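Local coordinates for protein beta-mannosidase (Trichoderma harzianum, PDB 4CVU) that probably hydrolyses terminal, non-reducing beta-mannosidic linkages in mannose-containing oligosaccharides, as a fungal member of glycoside hydrolase family 2, at residues I235-Q240 with A250-N255; G347-L352 with S529-Y534; P310-P315 with E376-E381. All blocks are in the same frame, centred on the assembly; numbering follows the deposited sequence. Where two conformers were deposited one is given.

Interaction 1 of 3, residues I235-Q240 with A250-N255. With NAG (2-acetamido-2-deoxy-beta-D-glucopyranose), chain E.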
loop_
_atom_site.group_PDB
_atom_site.type_symbol
_atom_site.label_atom_id
_atom_site.label_comp_id
_atom_site.label_asym_id
_atom_site.label_seq_id
_atom_site.Cartn_x
_atom_site.Cartn_y
_atom_site.Cartn_z
ATOM N N ILE A 235 39.372 -30.995 -9.418
ATOM C CA ILE A 235 39.636 -32.259 -8.774
ATOM C C ILE A 235 38.837 -33.323 -9.508
ATOM O O ILE A 235 37.599 -33.259 -9.571
ATOM C CB ILE A 235 39.262 -32.239 -7.302
ATOM C CG1 ILE A 235 40.087 -31.165 -6.583
ATOM C CG2 ILE A 235 39.549 -33.592 -6.707
ATOM C CD1 ILE A 235 39.719 -30.975 -5.139
ATOM N N PHE A 236 39.554 -34.263 -10.103
ATOM C CA PHE A 236 38.946 -35.316 -10.916
ATOM C C PHE A 236 39.691 -36.641 -10.704
ATOM O O PHE A 236 40.746 -36.667 -10.073
ATOM C CB PHE A 236 38.946 -34.931 -12.399
ATOM C CG PHE A 236 40.289 -34.534 -12.932
ATOM C CD1 PHE A 236 40.823 -33.271 -12.668
ATOM C CD2 PHE A 236 41.028 -35.422 -13.696
ATOM C CE1 PHE A 236 42.051 -32.913 -13.154
ATOM C CE2 PHE A 236 42.272 -35.073 -14.180
ATOM C CZ PHE A 236 42.788 -33.818 -13.900
ATOM N N ARG A 237 39.113 -37.729 -11.208
ATOM C CA ARG A 237 39.776 -39.025 -11.173
ATOM C C ARG A 237 40.746 -39.076 -12.333
ATOM O O ARG A 237 40.481 -38.546 -13.423
ATOM C CB ARG A 237 38.754 -40.168 -11.288
ATOM C CG ARG A 237 37.786 -40.309 -10.106
ATOM C CD ARG A 237 38.419 -41.039 -8.940
ATOM N NE ARG A 237 37.515 -41.219 -7.807
ATOM C CZ ARG A 237 37.777 -41.965 -6.730
ATOM N NH1 ARG A 237 38.924 -42.633 -6.632
ATOM N NH2 ARG A 237 36.891 -42.064 -5.743
ATOM N N LYS A 238 41.871 -39.733 -12.119
ATOM C CA LYS A 238 42.856 -39.816 -13.167
ATOM C C LYS A 238 42.242 -40.506 -14.401
ATOM O O LYS A 238 41.547 -41.511 -14.290
ATOM C CB LYS A 238 44.090 -40.557 -12.670
ATOM C CG LYS A 238 45.296 -40.344 -13.555
ATOM C CD LYS A 238 46.607 -40.499 -12.795
ATOM C CE LYS A 238 47.787 -40.246 -13.730
ATOM N NZ LYS A 238 47.649 -38.910 -14.407
ATOM N N GLY A 239 42.480 -39.936 -15.572
ATOM C CA GLY A 239 41.909 -40.445 -16.829
ATOM C C GLY A 239 40.492 -39.945 -17.145
ATOM O O GLY A 239 39.937 -40.294 -18.176
ATOM N N GLN A 240 39.905 -39.155 -16.248
ATOM C CA GLN A 240 38.503 -38.712 -16.397
ATOM C C GLN A 240 38.361 -37.697 -17.513
ATOM O O GLN A 240 39.154 -36.762 -17.626
ATOM C CB GLN A 240 37.960 -38.128 -15.075
ATOM C CG GLN A 240 36.521 -37.585 -15.124
ATOM C CD GLN A 240 35.989 -37.169 -13.756
ATOM O OE1 GLN A 240 36.678 -37.239 -12.728
ATOM N NE2 GLN A 240 34.708 -36.745 -13.734
ATOM N N ALA A 250 40.553 -45.120 -9.232
ATOM C CA ALA A 250 41.735 -44.404 -9.654
ATOM C C ALA A 250 42.132 -43.291 -8.698
ATOM O O ALA A 250 41.316 -42.829 -7.912
ATOM C CB ALA A 250 41.529 -43.843 -11.054
ATOM N N PRO A 251 43.403 -42.868 -8.757
ATOM C CA PRO A 251 43.837 -41.750 -7.902
ATOM C C PRO A 251 43.209 -40.389 -8.264
ATOM O O PRO A 251 42.795 -40.168 -9.405
ATOM C CB PRO A 251 45.367 -41.716 -8.093
ATOM C CG PRO A 251 45.644 -42.506 -9.326
ATOM C CD PRO A 251 44.520 -43.482 -9.497
ATOM N N TRP A 252 43.154 -39.498 -7.284
ATOM C CA TRP A 252 42.639 -38.138 -7.510
ATOM C C TRP A 252 43.741 -37.272 -8.102
ATOM O O TRP A 252 44.888 -37.386 -7.695
ATOM C CB TRP A 252 42.141 -37.525 -6.200
ATOM C CG TRP A 252 40.877 -38.126 -5.707
ATOM C CD1 TRP A 252 40.731 -39.005 -4.673
ATOM C CD2 TRP A 252 39.568 -37.890 -6.222
ATOM N NE1 TRP A 252 39.399 -39.333 -4.512
ATOM C CE2 TRP A 252 38.669 -38.669 -5.460
ATOM C CE3 TRP A 252 39.065 -37.100 -7.263
ATOM C CZ2 TRP A 252 37.297 -38.671 -5.702
ATOM C CZ3 TRP A 252 37.701 -37.110 -7.501
ATOM C CH2 TRP A 252 36.833 -37.888 -6.731
ATOM N N VAL A 253 43.412 -36.446 -9.089
ATOM C CA VAL A 253 44.326 -35.418 -9.549
ATOM C C VAL A 253 43.735 -34.087 -9.121
ATOM O O VAL A 253 42.549 -33.824 -9.377
ATOM C CB VAL A 253 44.517 -35.423 -11.072
ATOM C CG1 VAL A 253 45.518 -34.341 -11.487
ATOM C CG2 VAL A 253 44.979 -36.786 -11.564
ATOM N N VAL A 254 44.533 -33.292 -8.416
ATOM C CA VAL A 254 44.197 -31.926 -8.057
ATOM C C VAL A 254 44.977 -30.979 -8.961
ATOM O O VAL A 254 46.189 -30.925 -8.890
ATOM C CB VAL A 254 44.564 -31.640 -6.602
ATOM C CG1 VAL A 254 44.239 -30.194 -6.224
ATOM C CG2 VAL A 254 43.850 -32.623 -5.673
ATOM N N ASN A 255 44.276 -30.254 -9.829
ATOM C CA ASN A 255 44.883 -29.303 -10.731
ATOM C C ASN A 255 44.540 -27.878 -10.308
ATOM O O ASN A 255 43.386 -27.581 -10.059
ATOM C CB ASN A 255 44.374 -29.565 -12.148
ATOM C CG ASN A 255 45.164 -28.823 -13.212
ATOM O OD1 ASN A 255 46.296 -28.390 -12.994
ATOM N ND2 ASN A 255 44.553 -28.684 -14.383
HETATM C C1 NAG E . 45.095 -27.989 -15.532
HETATM C C2 NAG E . 45.443 -28.900 -16.707
HETATM C C3 NAG E . 45.981 -28.068 -17.853
HETATM C C4 NAG E . 44.952 -26.991 -18.248
HETATM C C5 NAG E . 44.548 -26.201 -17.004
HETATM C C6 NAG E . 43.408 -25.205 -17.203
HETATM C C7 NAG E . 46.108 -31.183 -16.121
HETATM C C8 NAG E . 47.207 -32.084 -15.633
HETATM N N2 NAG E . 46.407 -29.898 -16.257
HETATM O O3 NAG E . 46.228 -28.933 -18.933
HETATM O O4 NAG E . 45.515 -26.101 -19.191
HETATM O O5 NAG E . 44.134 -27.063 -15.977
HETATM O O6 NAG E . 43.306 -24.438 -16.014
HETATM O O7 NAG E . 45.006 -31.659 -16.378
#

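Interaction 2 of 3, residues G347-L352 with S529-Y534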
loop_
_atom_site.group_PDB
_atom_site.type_symbol
_atom_site.label_atom_id
_atom_site.label_comp_id
_atom_site.label_asym_id
_atom_site.label_seq_id
_atom_site.Cartn_x
_atom_site.Cartn_y
_atom_site.Cartn_z
ATOM N N GLY A 347 35.695 -30.147 -2.702
ATOM C CA GLY A 347 35.270 -31.503 -2.362
ATOM C C GLY A 347 35.853 -32.524 -3.325
ATOM O O GLY A 347 36.175 -32.199 -4.483
ATOM N N PHE A 348 36.008 -33.748 -2.837
ATOM C CA PHE A 348 36.415 -34.870 -3.647
ATOM C C PHE A 348 35.190 -35.675 -3.983
ATOM O O PHE A 348 34.637 -36.355 -3.128
ATOM C CB PHE A 348 37.450 -35.737 -2.908
ATOM C CG PHE A 348 38.781 -35.083 -2.776
ATOM C CD1 PHE A 348 39.033 -34.201 -1.738
ATOM C CD2 PHE A 348 39.795 -35.343 -3.700
ATOM C CE1 PHE A 348 40.280 -33.595 -1.622
ATOM C CE2 PHE A 348 41.026 -34.737 -3.597
ATOM C CZ PHE A 348 41.271 -33.864 -2.557
ATOM N N ARG A 349 34.745 -35.536 -5.230
ATOM C CA ARG A 349 33.668 -36.352 -5.767
ATOM C C ARG A 349 33.619 -36.279 -7.272
ATOM O O ARG A 349 34.193 -35.386 -7.882
ATOM C CB ARG A 349 32.289 -35.961 -5.180
ATOM C CG ARG A 349 31.995 -34.470 -5.097
ATOM C CD ARG A 349 31.429 -33.890 -6.378
ATOM N NE ARG A 349 32.495 -33.426 -7.245
ATOM C CZ ARG A 349 32.382 -32.423 -8.107
ATOM N NH1 ARG A 349 31.252 -31.748 -8.214
ATOM N NH2 ARG A 349 33.426 -32.093 -8.856
ATOM N N THR A 350 32.954 -37.259 -7.858
ATOM C CA THR A 350 32.688 -37.262 -9.283
ATOM C C THR A 350 31.207 -37.028 -9.461
ATOM O O THR A 350 30.390 -37.597 -8.716
ATOM C CB THR A 350 33.091 -38.586 -9.972
ATOM O OG1 THR A 350 32.301 -39.655 -9.473
ATOM C CG2 THR A 350 34.594 -38.867 -9.770
ATOM N N ILE A 351 30.858 -36.161 -10.399
ATOM C CA ILE A 351 29.479 -35.988 -10.808
ATOM C C ILE A 351 29.375 -36.054 -12.313
ATOM O O ILE A 351 29.979 -35.255 -13.015
ATOM C CB ILE A 351 28.855 -34.694 -10.234
ATOM C CG1 ILE A 351 27.345 -34.594 -10.594
ATOM C CG2 ILE A 351 29.618 -33.452 -10.684
ATOM C CD1 ILE A 351 26.476 -35.584 -9.887
ATOM N N LEU A 352 28.642 -37.060 -12.792
ATOM C CA LEU A 352 28.440 -37.305 -14.197
ATOM C C LEU A 352 27.028 -36.921 -14.616
ATOM O O LEU A 352 26.055 -37.307 -13.933
ATOM C CB LEU A 352 28.597 -38.803 -14.462
ATOM C CG LEU A 352 28.333 -39.264 -15.910
ATOM C CD1 LEU A 352 29.397 -38.728 -16.846
ATOM C CD2 LEU A 352 28.305 -40.782 -15.955
ATOM N N SER A 529 38.116 -27.726 -17.376
ATOM C CA SER A 529 37.504 -28.702 -16.465
ATOM C C SER A 529 37.499 -30.102 -17.068
ATOM O O SER A 529 37.057 -30.271 -18.208
ATOM C CB SER A 529 36.033 -28.294 -16.156
ATOM O OG SER A 529 35.497 -29.098 -15.121
ATOM N N HIS A 530 37.986 -31.088 -16.310
ATOM C CA HIS A 530 37.876 -32.520 -16.682
ATOM C C HIS A 530 36.686 -33.188 -15.955
ATOM O O HIS A 530 36.298 -34.299 -16.306
ATOM C CB HIS A 530 39.166 -33.309 -16.338
ATOM C CG HIS A 530 40.385 -32.862 -17.089
ATOM N ND1 HIS A 530 40.577 -33.128 -18.428
ATOM C CD2 HIS A 530 41.483 -32.181 -16.680
ATOM C CE1 HIS A 530 41.732 -32.612 -18.815
ATOM N NE2 HIS A 530 42.303 -32.034 -17.772
ATOM N N SER A 531 36.126 -32.483 -14.964
ATOM C CA SER A 531 35.200 -33.059 -14.007
ATOM C C SER A 531 33.703 -32.781 -14.305
ATOM O O SER A 531 32.833 -33.554 -13.900
ATOM C CB SER A 531 35.559 -32.551 -12.603
ATOM O OG SER A 531 35.486 -31.149 -12.519
ATOM N N ILE A 532 33.413 -31.700 -15.027
ATOM C CA ILE A 532 32.027 -31.255 -15.197
ATOM C C ILE A 532 31.504 -31.538 -16.601
ATOM O O ILE A 532 32.047 -31.015 -17.572
ATOM C CB ILE A 532 31.883 -29.765 -14.920
ATOM C CG1 ILE A 532 32.349 -29.444 -13.486
ATOM C CG2 ILE A 532 30.428 -29.339 -15.138
ATOM C CD1 ILE A 532 31.663 -30.227 -12.392
ATOM N N SER A 533 30.435 -32.337 -16.683
ATOM C CA SER A 533 29.820 -32.706 -17.971
ATOM C C SER A 533 28.998 -31.558 -18.583
ATOM O O SER A 533 28.682 -30.573 -17.913
ATOM C CB SER A 533 28.901 -33.909 -17.803
ATOM O OG SER A 533 29.566 -34.996 -17.240
ATOM N N TYR A 534 28.621 -31.721 -19.846
ATOM C CA TYR A 534 28.090 -30.628 -20.617
ATOM C C TYR A 534 26.985 -31.080 -21.504
ATOM O O TYR A 534 26.940 -32.232 -21.964
ATOM C CB TYR A 534 29.180 -29.980 -21.498
ATOM C CG TYR A 534 28.720 -28.764 -22.296
ATOM C CD1 TYR A 534 28.511 -27.539 -21.674
ATOM C CD2 TYR A 534 28.522 -28.842 -23.673
ATOM C CE1 TYR A 534 28.086 -26.431 -22.384
ATOM C CE2 TYR A 534 28.114 -27.730 -24.410
ATOM C CZ TYR A 534 27.892 -26.524 -23.756
ATOM O OH TYR A 534 27.472 -25.418 -24.454
HETATM O O HOH W 1 28.890 -33.394 -14.695
HETATM O O HOH W 2 33.119 -35.295 -11.612
#

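Interaction 3 of 3, residues P310-P315 with E376-E381. With CD (cadmium ion), chain U.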
loop_
_atom_site.group_PDB
_atom_site.type_symbol
_atom_site.label_atom_id
_atom_site.label_comp_id
_atom_site.label_asym_id
_atom_site.label_seq_id
_atom_site.Cartn_x
_atom_site.Cartn_y
_atom_site.Cartn_z
ATOM N N PRO A 310 41.442 -39.168 0.431
ATOM C CA PRO A 310 40.368 -38.190 0.688
ATOM C C PRO A 310 38.998 -38.820 0.917
ATOM O O PRO A 310 38.623 -39.735 0.197
ATOM C CB PRO A 310 40.345 -37.340 -0.589
ATOM C CG PRO A 310 41.413 -37.876 -1.484
ATOM C CD PRO A 310 41.772 -39.245 -0.996
ATOM N N LYS A 311 38.278 -38.317 1.921
ATOM C CA LYS A 311 36.892 -38.689 2.165
ATOM C C LYS A 311 35.939 -37.991 1.178
ATOM O O LYS A 311 36.130 -36.820 0.866
ATOM C CB LYS A 311 36.516 -38.332 3.594
ATOM C CG LYS A 311 37.228 -39.183 4.634
ATOM C CD LYS A 311 36.867 -38.733 6.030
ATOM C CE LYS A 311 37.655 -39.497 7.074
ATOM N NZ LYS A 311 36.770 -39.871 8.215
ATOM N N LEU A 312 34.944 -38.728 0.682
ATOM C CA LEU A 312 34.093 -38.265 -0.416
ATOM C C LEU A 312 32.971 -37.289 0.004
ATOM O O LEU A 312 32.406 -37.390 1.078
ATOM C CB LEU A 312 33.502 -39.449 -1.198
ATOM C CG LEU A 312 34.492 -40.433 -1.826
ATOM C CD1 LEU A 312 33.796 -41.392 -2.781
ATOM C CD2 LEU A 312 35.593 -39.713 -2.566
ATOM N N TRP A 313 32.703 -36.333 -0.862
ATOM C CA TRP A 313 31.534 -35.467 -0.749
ATOM C C TRP A 313 30.334 -36.180 -1.355
ATOM O O TRP A 313 30.433 -36.783 -2.433
ATOM C CB TRP A 313 31.804 -34.152 -1.473
ATOM C CG TRP A 313 30.706 -33.090 -1.396
ATOM C CD1 TRP A 313 30.651 -32.032 -0.526
ATOM C CD2 TRP A 313 29.553 -32.958 -2.258
ATOM N NE1 TRP A 313 29.519 -31.261 -0.782
ATOM C CE2 TRP A 313 28.843 -31.803 -1.844
ATOM C CE3 TRP A 313 29.041 -33.712 -3.325
ATOM C CZ2 TRP A 313 27.657 -31.398 -2.451
ATOM C CZ3 TRP A 313 27.851 -33.273 -3.949
ATOM C CH2 TRP A 313 27.186 -32.146 -3.499
ATOM N N TRP A 314 29.218 -36.105 -0.645
ATOM C CA TRP A 314 27.931 -36.593 -1.137
ATOM C C TRP A 314 26.858 -35.497 -0.991
ATOM O O TRP A 314 26.949 -34.632 -0.113
ATOM C CB TRP A 314 27.485 -37.821 -0.325
ATOM C CG TRP A 314 28.464 -38.958 -0.347
ATOM C CD1 TRP A 314 29.468 -39.170 0.546
ATOM C CD2 TRP A 314 28.518 -40.049 -1.283
ATOM N NE1 TRP A 314 30.144 -40.311 0.234
ATOM C CE2 TRP A 314 29.591 -40.876 -0.885
ATOM C CE3 TRP A 314 27.772 -40.410 -2.406
ATOM C CZ2 TRP A 314 29.937 -42.032 -1.572
ATOM C CZ3 TRP A 314 28.111 -41.568 -3.095
ATOM C CH2 TRP A 314 29.191 -42.370 -2.668
ATOM N N PRO A 315 25.830 -35.552 -1.828
ATOM C CA PRO A 315 24.633 -34.719 -1.593
ATOM C C PRO A 315 23.913 -35.040 -0.262
ATOM O O PRO A 315 24.216 -36.038 0.402
ATOM C CB PRO A 315 23.729 -35.065 -2.789
ATOM C CG PRO A 315 24.676 -35.526 -3.866
ATOM C CD PRO A 315 25.776 -36.225 -3.138
ATOM N N GLU A 376 24.924 -39.263 -12.009
ATOM C CA GLU A 376 25.584 -40.239 -11.126
ATOM C C GLU A 376 26.548 -39.547 -10.160
ATOM O O GLU A 376 27.335 -38.704 -10.577
ATOM C CB GLU A 376 26.366 -41.250 -11.941
ATOM C CG GLU A 376 25.504 -42.057 -12.894
ATOM C CD GLU A 376 26.285 -43.052 -13.713
ATOM O OE1 GLU A 376 27.505 -43.239 -13.463
ATOM O OE2 GLU A 376 25.680 -43.641 -14.636
ATOM N N ILE A 377 26.495 -39.903 -8.884
ATOM C CA ILE A 377 27.384 -39.301 -7.891
ATOM C C ILE A 377 28.340 -40.361 -7.378
ATOM O O ILE A 377 27.928 -41.361 -6.850
ATOM C CB ILE A 377 26.633 -38.605 -6.741
ATOM C CG1 ILE A 377 27.562 -37.898 -5.742
ATOM C CG2 ILE A 377 25.773 -39.573 -5.963
ATOM C CD1 ILE A 377 28.184 -36.614 -6.188
ATOM N N ASN A 378 29.629 -40.124 -7.594
ATOM C CA ASN A 378 30.659 -41.071 -7.228
ATOM C C ASN A 378 30.312 -42.457 -7.796
ATOM O O ASN A 378 30.444 -43.423 -7.134
ATOM C CB ASN A 378 30.827 -41.142 -5.729
ATOM C CG ASN A 378 31.319 -39.846 -5.143
ATOM O OD1 ASN A 378 32.174 -39.207 -5.716
ATOM N ND2 ASN A 378 30.767 -39.453 -3.990
ATOM N N GLY A 379 29.838 -42.513 -9.011
ATOM C CA GLY A 379 29.544 -43.770 -9.659
ATOM C C GLY A 379 28.165 -44.341 -9.425
ATOM O O GLY A 379 27.777 -45.255 -10.104
ATOM N N HIS A 380 27.397 -43.767 -8.510
ATOM C CA HIS A 380 26.034 -44.262 -8.223
ATOM C C HIS A 380 24.971 -43.392 -8.880
ATOM O O HIS A 380 24.970 -42.175 -8.713
ATOM C CB HIS A 380 25.752 -44.308 -6.723
ATOM C CG HIS A 380 26.778 -45.070 -5.937
ATOM N ND1 HIS A 380 28.008 -44.537 -5.600
ATOM C CD2 HIS A 380 26.754 -46.316 -5.410
ATOM C CE1 HIS A 380 28.690 -45.422 -4.890
ATOM N NE2 HIS A 380 27.958 -46.512 -4.773
ATOM N N GLU A 381 24.094 -44.029 -9.650
ATOM C CA GLU A 381 22.821 -43.428 -10.059
ATOM C C GLU A 381 22.020 -42.962 -8.857
ATOM O O GLU A 381 22.005 -43.628 -7.814
ATOM C CB GLU A 381 21.981 -44.477 -10.789
ATOM C CG GLU A 381 22.429 -44.680 -12.188
ATOM C CD GLU A 381 21.682 -45.792 -12.909
ATOM O OE1 GLU A 381 20.586 -46.207 -12.531
ATOM O OE2 GLU A 381 22.211 -46.231 -13.909
HETATM CD CD CD U . 20.744 -47.604 -14.855
HETATM O O HOH W 3 19.325 -49.434 -14.134
HETATM O O HOH W 4 19.470 -45.915 -16.219
HETATM O O HOH W 5 22.499 -48.774 -16.353
#

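Interaction 1 of 3, residues I235-Q240 with A250-N255
Arg237 lays its side chain over one face of the Trp252 indole, across two neighbouring antiparallel strands. The arginine chain bends at chi2 (-81°), which brings CD over the six-membered ring in a CH-pi contact, 4.0 Å from CD to the ring centroid and almost on the ring normal. Beyond CD the guanidinium continues over the indole, with NE 3.3 Å from Trp252 CZ2 and the two planes 33° apart. At the guanidinium edge NH1 donates to Ala250 O at 2.7 Å, with that oxygen nearly in the guanidinium plane. An alanine here would probably leave the Ala250 carbonyl without this donor and open a gap over the indole face. Ile235 CG2 approaches the same indole from another direction, 3.6 Å from Trp252 CE3.

On the sheet face that carries Phe236 and Val253, opposite the one bearing Ile235 and Val254, the fit is different. The Phe236 ring, its CG between the backbone N and carbonyl carbon (chi1 53°), receives Val253 CB over one face, 4.0 Å from the ring centroid. Asn255 CB reaches the ring edge; its ND2 carries an N-acetylglucosamine through a 1.4 Å bond to C1 of the sugar. Phe236 and Val253 also form a hydrogen-bonded antiparallel pair, each N donating to the other's O. Lys238 N donates to Pro251 O as the first strand runs into the type II turn from Arg237 to Gln240.

Strand 252-261 is flanked by the edge strand 227-237 and by strand 298-305, with which Trp252 (to Ile305) and Val254 (to Val303) make backbone hydrogen bonds. Phe348 meets Trp252 edge-to-face and also touches Ile235, so loop residues adjoin the beta-sandwich of the immunoglobulin-like domain.

Interaction 2 of 3, residues G347-L352 with S529-Y534
Ile351 and Ile532 meet through their methyl ends, the two side chains slanting past each other with Ile351 CG2 4.2 Å from Ile532 CD1. Ile532 starts out pointing away from its partner. Its CG1 sits anti to its own carbonyl carbon, and chi2 of -56° then turns CD1 back toward Ile351. CG2 is the branch of Ile351 that answers. Next along, Leu352 offers CD1 to the hydroxyl of Ser533, at 3.8 Å from OG. Ser533 points its CB toward 347-352 and holds OG anti to the carbonyl carbon (chi1 -56°), which puts that oxygen by the methyl.

The contact lies where the beginning of the catalytic domain's alpha/beta barrel meets a later strand. Strand 351-354 is antiparallel to strand 374-377, part of a hairpin that leads into the barrel, whereas 529-534 links helix 506-528 to strand 534-535, which runs parallel to strand 481-485. The residues meet at the N-terminal end of strand 534-535, on the base side of the barrel.

Two waters bridge the backbones. One water lies 2.7 Å from both Ile351 O and Ser533 N, accepting from the amide. A second accepts from Ile351 N at 2.7 Å and stands 2.9 Å from Ser531 O, so both polar backbone atoms of Ile351 are met through solvent. Ile351 O and Ser531 O, both acceptors, lie 3.4 Å apart, and each has its own bridging water.

Within the loop, Ser529 OG receives weak hydrogen bonds from the amides of Ser531 and Ile532, and is itself hydrogen-bonded to Asn476 OD1. Ser531 turns its hydroxyl to Asp234 OD1, while Asp234 OD2 accepts from His530 N, tying this loop to the strand that carries Phe236.

Interaction 3 of 3, residues P310-P315 with E376-E381
The amide of Asn378 stands on the face of Trp314, its plane 83° from the indole. ND2 is 3.3 Å above the ring plane and almost equally far, 3.5 to 3.6 Å, from all six carbons of the six-membered ring. The same nitrogen donates to Trp313 O at 3.1 Å, so one amide group meets two adjoining residues. OD1 is taken by Thr350 N, which helps to fix the rotation of the amide, and Leu312 CD1 packs against Asn378 CG at 3.8 Å.

Nearby, Pro315 and Ile377 meet tip to tip, CD to CG1 at 3.6 Å, while Ile377 CD1 reaches the edge of the Trp313 ring, whose NE1 is bonded to Asp437 O. His380 brings CE1 to the indole edge near Trp314 CH2, with the rings inclined at 57°. Beyond the turn, Glu381 binds a cadmium ion unevenly, through OE2 (2.2 Å) and the longer OE1, with three waters as further ligands.

Asn378, with left-handed backbone angles, and Gly379 form the type I' turn of a tight two-residue beta-hairpin, here packed against a loop of the immunoglobulin-like domain; the hairpin's second strand, 380-389, goes on into the barrel.

Overall arrangement
Along the chain interaction 1 closes first, within the immunoglobulin-like sheet. Interactions 2 and 3 then alternate: 310-315, 347-352, 376-381 and finally 529-534. Their centres lie about 10 Å apart for 1 and 2 and for 2 and 3, and about 14 Å for 1 and 3, all on one side of the chain's centre. The segment 347-352 is the common link. It packs against interaction 1 through Phe348 and Arg349, and its strand 351-354 neighbours strand 374-377 of interaction 3, with probable bonds from Asn378 N to Thr350 O and from Glu376 N to Leu352 O. Interactions 2 and 3 lie where the immunoglobulin-like domain meets the barrel base, and interaction 1 supplies part of the sheet they pack against.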